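Local coordinates for protein serine protease inhibitor 4, isoform B (Drosophila melanogaster, PDB 4P0F) that probably inhibits serine and cysteine endopeptidases, as a member of the serpin family, and is captured here in its cleaved form, at residues 200-213 with 259-273. Numbering follows the deposited sequence.
Sequences PMMSLKERFRYADL and TQSLYETKVALKLPR
Two long, twisted strands of the serpin fold, 200-213 and 263-272, pair as an antiparallel ladder, with Met202, Leu204, Glu206, Phe208 and Tyr210 facing Leu271, Leu269, Val267, Thr265 and Tyr263 as hydrogen-bonded pairs. At its centre Val267 N donates to Glu206 O (2.9 Å); the last pair is closed by Tyr263 N to Tyr210 O and Tyr210 N to Tyr263 O, both 2.8 Å. At the other end, Arg273 N reaches Pro200 O, while the Arg273 guanidinium has Pro200 CB over one face, toward the rim, and forms a salt bridge with Glu326. The two tyrosines make an offset edge-to-face pair, planes at 85°, the Tyr210 edge directed at the Tyr263 ring. Tyr210 CG stands anti to the backbone N (chi1 159°), which brings CE1 to 3.6 Å from Tyr263 OH; Tyr210 CB also rests on Thr265 CG2. In the serpin fold, strand 197-213 passes from sheet C into sheet B, where 218-224 flanks it, and 263-281 from sheet C into sheet A, with 352-355 parallel beside Lys266 and Ala268. On the tyrosines' side, Phe208 CE2 packs at 4.1 Å against Leu269 CD2. The opposite side is more polar. There Arg209 bends at chi3 (66°), bringing NE to 3.7 Å from Leu262 CB, with Leu262 CD1 over one guanidinium face, toward its rim, while Glu264 OE2 lies 3.4 Å from Arg209 CG. With an alanine at Arg209, Leu262 would probably lose the guanidinium packed against it, and the Glu264 carboxylate its methylene neighbour. Farther along, Lys270 NZ makes a weak hydrogen bond to Ser203 OG, and Lys270 a cation-pi contact with Phe355.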
ATOM      1  N   PRO A 200      13.826 -21.273   4.459  1.00 23.73           N
ATOM      2  CA  PRO A 200      13.913 -21.694   3.057  1.00 20.22           C
ATOM      3  C   PRO A 200      14.429 -20.597   2.149  1.00 18.77           C
ATOM      4  O   PRO A 200      13.850 -19.506   2.111  1.00 20.85           O
ATOM      5  CB  PRO A 200      12.469 -22.055   2.706  1.00 20.48           C
ATOM      6  CG  PRO A 200      11.639 -21.282   3.681  1.00 31.26           C
ATOM      7  CD  PRO A 200      12.435 -21.259   4.944  1.00 28.31           C
ATOM      8  N   MET A 201      15.528 -20.888   1.453  1.00 21.17           N
ATOM      9  CA  MET A 201      16.152 -19.960   0.517  1.00 25.37           C
ATOM     10  C   MET A 201      16.048 -20.488  -0.900  1.00 20.01           C
ATOM     11  O   MET A 201      16.531 -21.583  -1.204  1.00 22.29           O
ATOM     12  CB  MET A 201      17.629 -19.736   0.858  1.00 23.75           C
ATOM     13  CG  MET A 201      17.841 -18.997   2.134  1.00 25.50           C
ATOM     14  SD  MET A 201      17.441 -17.252   1.925  1.00 30.68           S
ATOM     15  CE  MET A 201      18.026 -16.634   3.498  1.00 68.92           C
ATOM     16  N   MET A 202      15.423 -19.697  -1.760  1.00 18.67           N
ATOM     17  CA  MET A 202      15.274 -20.024  -3.164  1.00 18.99           C
ATOM     18  C   MET A 202      16.502 -19.546  -3.903  1.00 20.88           C
ATOM     19  O   MET A 202      17.005 -18.461  -3.619  1.00 20.28           O
ATOM     20  CB  MET A 202      14.011 -19.372  -3.723  1.00 19.83           C
ATOM     21  CG  MET A 202      12.818 -19.554  -2.810  1.00 18.74           C
ATOM     22  SD  MET A 202      11.274 -18.910  -3.455  1.00 18.88           S
ATOM     23  CE  MET A 202      11.591 -17.145  -3.501  1.00 18.14           C
ATOM     24  N   SER A 203      16.967 -20.346  -4.857  1.00 19.14           N
ATOM     25  CA  SER A 203      18.202 -20.067  -5.591  1.00 18.27           C
ATOM     26  C   SER A 203      17.959 -20.018  -7.089  1.00 23.28           C
ATOM     27  O   SER A 203      17.333 -20.918  -7.646  1.00 24.03           O
ATOM     28  CB  SER A 203      19.272 -21.147  -5.322  1.00 30.07           C
ATOM     29  OG  SER A 203      19.728 -21.134  -3.983  1.00 40.90           O
ATOM     30  N   LEU A 204      18.533 -19.021  -7.751  1.00 21.80           N
ATOM     31  CA  LEU A 204      18.360 -18.888  -9.186  1.00 24.87           C
ATOM     32  C   LEU A 204      19.500 -18.088  -9.794  1.00 27.51           C
ATOM     33  O   LEU A 204      19.896 -17.065  -9.245  1.00 34.53           O
ATOM     34  CB  LEU A 204      17.011 -18.222  -9.461  1.00 21.34           C
ATOM     35  CG  LEU A 204      16.523 -17.976 -10.881  1.00 26.92           C
ATOM     36  CD1 LEU A 204      16.367 -19.272 -11.645  1.00 30.43           C
ATOM     37  CD2 LEU A 204      15.204 -17.223 -10.809  1.00 27.03           C
ATOM     38  N   LYS A 205      20.037 -18.577 -10.911  1.00 25.57           N
ATOM     39  CA  LYS A 205      21.001 -17.815 -11.701  1.00 27.46           C
ATOM     40  C   LYS A 205      20.355 -17.372 -13.006  1.00 36.82           C
ATOM     41  O   LYS A 205      19.913 -18.198 -13.804  1.00 32.14           O
ATOM     42  CB  LYS A 205      22.262 -18.633 -11.979  1.00 32.95           C
ATOM     43  CG  LYS A 205      22.999 -19.042 -10.720  1.00 39.38           C
ATOM     44  CD  LYS A 205      24.283 -19.798 -11.038  1.00 51.79           C
ATOM     45  CE  LYS A 205      24.975 -20.280  -9.774  1.00 65.48           C
ATOM     46  NZ  LYS A 205      24.236 -21.397  -9.125  1.00 75.73           N
ATOM     47  N   GLU A 206      20.299 -16.060 -13.212  1.00 30.71           N
ATOM     48  CA  GLU A 206      19.659 -15.479 -14.384  1.00 33.99           C
ATOM     49  C   GLU A 206      20.244 -14.095 -14.631  1.00 31.46           C
ATOM     50  O   GLU A 206      20.919 -13.543 -13.760  1.00 28.79           O
ATOM     51  CB  GLU A 206      18.140 -15.361 -14.187  1.00 38.03           C
ATOM     52  CG  GLU A 206      17.330 -16.647 -14.231  1.00 42.42           C
ATOM     53  CD  GLU A 206      17.112 -17.174 -15.633  1.00 56.80           C
ATOM     54  OE1 GLU A 206      17.491 -16.488 -16.605  1.00 57.26           O
ATOM     55  OE2 GLU A 206      16.542 -18.279 -15.763  1.00 73.85           O
ATOM     56  N   ARG A 207      20.005 -13.547 -15.818  1.00 29.67           N
ATOM     57  CA  ARG A 207      20.247 -12.129 -16.056  1.00 27.84           C
ATOM     58  C   ARG A 207      19.077 -11.357 -15.483  1.00 30.01           C
ATOM     59  O   ARG A 207      17.926 -11.618 -15.838  1.00 27.74           O
ATOM     60  CB  ARG A 207      20.403 -11.820 -17.544  1.00 38.12           C
ATOM     61  CG  ARG A 207      21.777 -12.127 -18.109  1.00 55.67           C
ATOM     62  CD  ARG A 207      21.857 -11.778 -19.584  1.00 46.15           C
ATOM     63  NE  ARG A 207      22.057 -10.347 -19.829  1.00 58.83           N
ATOM     64  CZ  ARG A 207      23.246  -9.745 -19.869  1.00 68.62           C
ATOM     65  NH1 ARG A 207      24.362 -10.435 -19.664  1.00 78.02           N
ATOM     66  NH2 ARG A 207      23.321  -8.443 -20.109  1.00 58.93           N
ATOM     67  N   PHE A 208      19.380 -10.430 -14.577  1.00 25.63           N
ATOM     68  CA  PHE A 208      18.395  -9.543 -13.993  1.00 24.66           C
ATOM     69  C   PHE A 208      18.928  -8.131 -14.062  1.00 23.25           C
ATOM     70  O   PHE A 208      20.136  -7.930 -14.161  1.00 23.19           O
ATOM     71  CB  PHE A 208      18.111  -9.875 -12.531  1.00 20.49           C
ATOM     72  CG  PHE A 208      17.392 -11.174 -12.312  1.00 25.23           C
ATOM     73  CD1 PHE A 208      16.085 -11.347 -12.744  1.00 29.81           C
ATOM     74  CD2 PHE A 208      18.005 -12.198 -11.623  1.00 29.02           C
ATOM     75  CE1 PHE A 208      15.416 -12.532 -12.516  1.00 33.48           C
ATOM     76  CE2 PHE A 208      17.336 -13.384 -11.379  1.00 34.30           C
ATOM     77  CZ  PHE A 208      16.044 -13.549 -11.830  1.00 32.37           C
ATOM     78  N   ARG A 209      18.026  -7.162 -14.002  1.00 21.92           N
ATOM     79  CA  ARG A 209      18.412  -5.777 -13.806  1.00 22.25           C
ATOM     80  C   ARG A 209      18.940  -5.599 -12.387  1.00 21.08           C
ATOM     81  O   ARG A 209      18.270  -5.949 -11.421  1.00 22.43           O
ATOM     82  CB  ARG A 209      17.225  -4.848 -14.052  1.00 28.10           C
ATOM     83  CG  ARG A 209      16.727  -4.863 -15.475  1.00 30.04           C
ATOM     84  CD  ARG A 209      15.658  -3.817 -15.677  1.00 43.46           C
ATOM     85  NE  ARG A 209      16.181  -2.464 -15.527  1.00 73.15           N
ATOM     86  CZ  ARG A 209      15.419  -1.377 -15.476  1.00 83.77           C
ATOM     87  NH1 ARG A 209      14.101  -1.495 -15.559  1.00 94.77           N
ATOM     88  NH2 ARG A 209      15.974  -0.176 -15.339  1.00 72.82           N
ATOM     89  N   TYR A 210      20.147  -5.049 -12.289  1.00 21.38           N
ATOM     90  CA  TYR A 210      20.922  -5.012 -11.058  1.00 20.40           C
ATOM     91  C   TYR A 210      21.597  -3.650 -10.953  1.00 21.35           C
ATOM     92  O   TYR A 210      21.929  -3.054 -11.968  1.00 23.17           O
ATOM     93  CB  TYR A 210      21.983  -6.138 -11.044  1.00 23.80           C
ATOM     94  CG  TYR A 210      23.121  -5.880 -10.083  1.00 20.91           C
ATOM     95  CD1 TYR A 210      24.248  -5.188 -10.492  1.00 25.31           C
ATOM     96  CD2 TYR A 210      23.048  -6.290  -8.754  1.00 21.47           C
ATOM     97  CE1 TYR A 210      25.276  -4.918  -9.626  1.00 28.42           C
ATOM     98  CE2 TYR A 210      24.085  -6.025  -7.871  1.00 25.70           C
ATOM     99  CZ  TYR A 210      25.195  -5.334  -8.317  1.00 24.81           C
ATOM    100  OH  TYR A 210      26.248  -5.046  -7.474  1.00 29.65           O
ATOM    101  N   ALA A 211      21.807  -3.167  -9.736  1.00 21.93           N
ATOM    102  CA  ALA A 211      22.661  -2.009  -9.547  1.00 21.65           C
ATOM    103  C   ALA A 211      23.425  -2.059  -8.241  1.00 21.22           C
ATOM    104  O   ALA A 211      22.912  -2.464  -7.202  1.00 20.32           O
ATOM    105  CB  ALA A 211      21.837  -0.706  -9.610  1.00 28.77           C
ATOM    106  N   ASP A 212      24.666  -1.612  -8.314  1.00 22.51           N
ATOM    107  CA  ASP A 212      25.425  -1.264  -7.137  1.00 22.58           C
ATOM    108  C   ASP A 212      25.046   0.151  -6.755  1.00 22.69           C
ATOM    109  O   ASP A 212      25.051   1.044  -7.606  1.00 24.91           O
ATOM    110  CB  ASP A 212      26.923  -1.356  -7.411  1.00 27.80           C
ATOM    111  CG  ASP A 212      27.756  -1.255  -6.152  1.00 29.69           C
ATOM    112  OD1 ASP A 212      27.310  -1.741  -5.091  1.00 30.16           O
ATOM    113  OD2 ASP A 212      28.869  -0.698  -6.232  1.00 43.27           O
ATOM    114  N   LEU A 213      24.724   0.338  -5.482  1.00 21.63           N
ATOM    115  CA  LEU A 213      24.293   1.619  -4.951  1.00 21.80           C
ATOM    116  C   LEU A 213      25.243   2.068  -3.841  1.00 24.80           C
ATOM    117  O   LEU A 213      24.874   2.107  -2.672  1.00 21.86           O
ATOM    118  CB  LEU A 213      22.855   1.514  -4.432  1.00 21.80           C
ATOM    119  CG  LEU A 213      21.818   1.088  -5.472  1.00 22.18           C
ATOM    120  CD1 LEU A 213      20.501   0.710  -4.798  1.00 21.53           C
ATOM    121  CD2 LEU A 213      21.603   2.188  -6.501  1.00 23.83           C
ATOM    122  N   THR A 259      15.779   2.922  -9.720  1.00 18.48           N
ATOM    123  CA  THR A 259      15.505   2.001 -10.822  1.00 21.19           C
ATOM    124  C   THR A 259      16.230   2.408 -12.107  1.00 23.57           C
ATOM    125  O   THR A 259      16.555   1.557 -12.933  1.00 22.60           O
ATOM    126  CB  THR A 259      14.007   1.868 -11.125  1.00 18.10           C
ATOM    127  OG1 THR A 259      13.488   3.118 -11.574  1.00 19.84           O
ATOM    128  CG2 THR A 259      13.249   1.385  -9.904  1.00 20.75           C
ATOM    129  N   GLN A 260      16.523   3.692 -12.280  1.00 19.89           N
ATOM    130  CA  GLN A 260      17.257   4.100 -13.467  1.00 22.11           C
ATOM    131  C   GLN A 260      18.733   3.664 -13.395  1.00 19.71           C
ATOM    132  O   GLN A 260      19.419   3.640 -14.405  1.00 26.03           O
ATOM    133  CB  GLN A 260      17.125   5.604 -13.678  1.00 27.55           C
ATOM    134  CG  GLN A 260      15.796   5.966 -14.320  1.00 39.12           C
ATOM    135  CD  GLN A 260      15.681   7.436 -14.647  1.00 54.04           C
ATOM    136  OE1 GLN A 260      16.488   7.989 -15.395  1.00 70.74           O
ATOM    137  NE2 GLN A 260      14.671   8.081 -14.085  1.00 40.96           N
ATOM    138  N   SER A 261      19.198   3.278 -12.209  1.00 19.49           N
ATOM    139  CA  SER A 261      20.580   2.812 -12.042  1.00 18.39           C
ATOM    140  C   SER A 261      20.761   1.355 -12.465  1.00 23.16           C
ATOM    141  O   SER A 261      21.875   0.899 -12.652  1.00 21.73           O
ATOM    142  CB  SER A 261      21.015   2.957 -10.583  1.00 23.98           C
ATOM    143  OG  SER A 261      20.891   4.305 -10.157  1.00 34.41           O
ATOM    144  N   LEU A 262      19.659   0.633 -12.584  1.00 21.65           N
ATOM    145  CA  LEU A 262      19.699  -0.799 -12.891  1.00 21.65           C
ATOM    146  C   LEU A 262      20.152  -1.098 -14.307  1.00 26.01           C
ATOM    147  O   LEU A 262      19.789  -0.390 -15.242  1.00 24.91           O
ATOM    148  CB  LEU A 262      18.314  -1.396 -12.681  1.00 17.69           C
ATOM    149  CG  LEU A 262      17.667  -1.227 -11.316  1.00 20.07           C
ATOM    150  CD1 LEU A 262      16.207  -1.679 -11.385  1.00 20.46           C
ATOM    151  CD2 LEU A 262      18.434  -2.002 -10.266  1.00 29.52           C
ATOM    152  N   TYR A 263      20.929  -2.170 -14.464  1.00 23.19           N
ATOM    153  CA  TYR A 263      21.347  -2.649 -15.780  1.00 23.91           C
ATOM    154  C   TYR A 263      21.346  -4.176 -15.750  1.00 23.72           C
ATOM    155  O   TYR A 263      21.600  -4.770 -14.712  1.00 22.31           O
ATOM    156  CB  TYR A 263      22.733  -2.107 -16.154  1.00 26.15           C
ATOM    157  CG  TYR A 263      23.829  -2.496 -15.188  1.00 33.46           C
ATOM    158  CD1 TYR A 263      24.070  -1.746 -14.041  1.00 31.36           C
ATOM    159  CD2 TYR A 263      24.626  -3.610 -15.419  1.00 36.74           C
ATOM    160  CE1 TYR A 263      25.070  -2.096 -13.152  1.00 32.29           C
ATOM    161  CE2 TYR A 263      25.632  -3.968 -14.533  1.00 33.91           C
ATOM    162  CZ  TYR A 263      25.847  -3.206 -13.401  1.00 42.48           C
ATOM    163  OH  TYR A 263      26.841  -3.551 -12.515  1.00 57.40           O
ATOM    164  N   GLU A 264      21.061  -4.805 -16.885  1.00 26.96           N
ATOM    165  CA  GLU A 264      21.032  -6.270 -16.962  1.00 25.50           C
ATOM    166  C   GLU A 264      22.416  -6.884 -16.767  1.00 26.48           C
ATOM    167  O   GLU A 264      23.377  -6.472 -17.410  1.00 28.60           O
ATOM    168  CB  GLU A 264      20.470  -6.715 -18.312  1.00 29.99           C
ATOM    169  CG  GLU A 264      18.991  -6.409 -18.494  1.00 29.15           C
ATOM    170  CD  GLU A 264      18.087  -7.391 -17.780  1.00 32.36           C
ATOM    171  OE1 GLU A 264      18.608  -8.329 -17.139  1.00 33.44           O
ATOM    172  OE2 GLU A 264      16.849  -7.220 -17.864  1.00 34.78           O
ATOM    173  N   THR A 265      22.509  -7.878 -15.890  1.00 25.16           N
ATOM    174  CA  THR A 265      23.759  -8.609 -15.710  1.00 28.84           C
ATOM    175  C   THR A 265      23.474  -9.974 -15.082  1.00 25.14           C
ATOM    176  O   THR A 265      22.433 -10.170 -14.466  1.00 25.45           O
ATOM    177  CB  THR A 265      24.757  -7.799 -14.843  1.00 37.25           C
ATOM    178  OG1 THR A 265      26.096  -8.236 -15.099  1.00 39.10           O
ATOM    179  CG2 THR A 265      24.444  -7.922 -13.362  1.00 29.72           C
ATOM    180  N   LYS A 266      24.396 -10.920 -15.249  1.00 27.24           N
ATOM    181  CA  LYS A 266      24.202 -12.251 -14.681  1.00 26.33           C
ATOM    182  C   LYS A 266      24.345 -12.200 -13.166  1.00 23.93           C
ATOM    183  O   LYS A 266      25.343 -11.693 -12.646  1.00 26.63           O
ATOM    184  CB  LYS A 266      25.200 -13.251 -15.282  1.00 29.86           C
ATOM    185  CG  LYS A 266      25.055 -13.416 -16.786  1.00 59.20           C
ATOM    186  CD  LYS A 266      26.011 -14.462 -17.343  1.00 70.69           C
ATOM    187  CE  LYS A 266      25.930 -14.527 -18.861  1.00 69.14           C
ATOM    188  NZ  LYS A 266      26.450 -15.817 -19.395  1.00 82.56           N
ATOM    189  N   VAL A 267      23.331 -12.707 -12.469  1.00 22.29           N
ATOM    190  CA  VAL A 267      23.299 -12.684 -11.014  1.00 21.43           C
ATOM    191  C   VAL A 267      22.994 -14.067 -10.452  1.00 23.56           C
ATOM    192  O   VAL A 267      22.171 -14.788 -11.003  1.00 30.90           O
ATOM    193  CB  VAL A 267      22.243 -11.686 -10.500  1.00 23.91           C
ATOM    194  CG1 VAL A 267      22.095 -11.766  -8.983  1.00 30.21           C
ATOM    195  CG2 VAL A 267      22.617 -10.278 -10.919  1.00 26.52           C
ATOM    196  N   ALA A 268      23.694 -14.426  -9.378  1.00 22.66           N
ATOM    197  CA  ALA A 268      23.359 -15.595  -8.572  1.00 20.13           C
ATOM    198  C   ALA A 268      22.541 -15.092  -7.395  1.00 18.50           C
ATOM    199  O   ALA A 268      23.059 -14.430  -6.489  1.00 22.24           O
ATOM    200  CB  ALA A 268      24.604 -16.324  -8.103  1.00 26.80           C
ATOM    201  N   LEU A 269      21.250 -15.380  -7.450  1.00 21.14           N
ATOM    202  CA  LEU A 269      20.283 -14.869  -6.493  1.00 19.08           C
ATOM    203  C   LEU A 269      19.925 -15.902  -5.442  1.00 20.88           C
ATOM    204  O   LEU A 269      19.699 -17.067  -5.775  1.00 20.63           O
ATOM    205  CB  LEU A 269      19.018 -14.433  -7.234  1.00 18.47           C
ATOM    206  CG  LEU A 269      17.784 -14.083  -6.402  1.00 16.91           C
ATOM    207  CD1 LEU A 269      18.045 -12.860  -5.526  1.00 18.69           C
ATOM    208  CD2 LEU A 269      16.597 -13.854  -7.330  1.00 18.89           C
ATOM    209  N   LYS A 270      19.873 -15.477  -4.179  1.00 18.59           N
ATOM    210  CA  LYS A 270      19.221 -16.270  -3.137  1.00 20.41           C
ATOM    211  C   LYS A 270      18.203 -15.385  -2.435  1.00 21.47           C
ATOM    212  O   LYS A 270      18.522 -14.291  -1.985  1.00 19.07           O
ATOM    213  CB  LYS A 270      20.226 -16.855  -2.137  1.00 20.23           C
ATOM    214  CG  LYS A 270      21.111 -17.940  -2.725  1.00 30.88           C
ATOM    215  CD  LYS A 270      22.176 -18.379  -1.738  1.00 46.67           C
ATOM    216  CE  LYS A 270      22.399 -19.877  -1.798  1.00 74.03           C
ATOM    217  NZ  LYS A 270      22.890 -20.350  -3.120  1.00 76.36           N
ATOM    218  N   LEU A 271      16.970 -15.871  -2.358  1.00 16.63           N
ATOM    219  CA  LEU A 271      15.855 -15.097  -1.816  1.00 19.87           C
ATOM    220  C   LEU A 271      15.028 -15.971  -0.888  1.00 19.33           C
ATOM    221  O   LEU A 271      14.708 -17.095  -1.249  1.00 17.83           O
ATOM    222  CB  LEU A 271      14.977 -14.570  -2.951  1.00 19.96           C
ATOM    223  CG  LEU A 271      13.833 -13.636  -2.573  1.00 17.05           C
ATOM    224  CD1 LEU A 271      14.390 -12.315  -2.064  1.00 20.33           C
ATOM    225  CD2 LEU A 271      12.957 -13.410  -3.781  1.00 17.65           C
ATOM    226  N   PRO A 272      14.676 -15.468   0.305  1.00 18.61           N
ATOM    227  CA  PRO A 272      13.819 -16.292   1.168  1.00 17.93           C
ATOM    228  C   PRO A 272      12.431 -16.489   0.581  1.00 18.51           C
ATOM    229  O   PRO A 272      11.886 -15.586  -0.058  1.00 16.97           O
ATOM    230  CB  PRO A 272      13.731 -15.490   2.476  1.00 24.48           C
ATOM    231  CG  PRO A 272      14.798 -14.435   2.385  1.00 29.44           C
ATOM    232  CD  PRO A 272      15.017 -14.179   0.932  1.00 22.22           C
ATOM    233  N   ARG A 273      11.880 -17.678   0.794  1.00 18.36           N
ATOM    234  CA  ARG A 273      10.478 -17.944   0.556  1.00 17.22           C
ATOM    235  C   ARG A 273       9.739 -17.449   1.801  1.00 18.34           C
ATOM    236  O   ARG A 273       9.812 -18.079   2.856  1.00 21.29           O
ATOM    237  CB  ARG A 273      10.249 -19.444   0.302  1.00 19.01           C
ATOM    238  CG  ARG A 273       8.832 -19.829  -0.112  1.00 22.77           C
ATOM    239  CD  ARG A 273       8.729 -21.327  -0.481  1.00 27.05           C
ATOM    240  NE  ARG A 273       8.910 -22.181   0.683  1.00 37.91           N
ATOM    241  CZ  ARG A 273       9.486 -23.379   0.679  1.00 34.88           C
ATOM    242  NH1 ARG A 273       9.997 -23.909  -0.437  1.00 30.88           N
ATOM    243  NH2 ARG A 273       9.566 -24.050   1.818  1.00 38.10           N
TER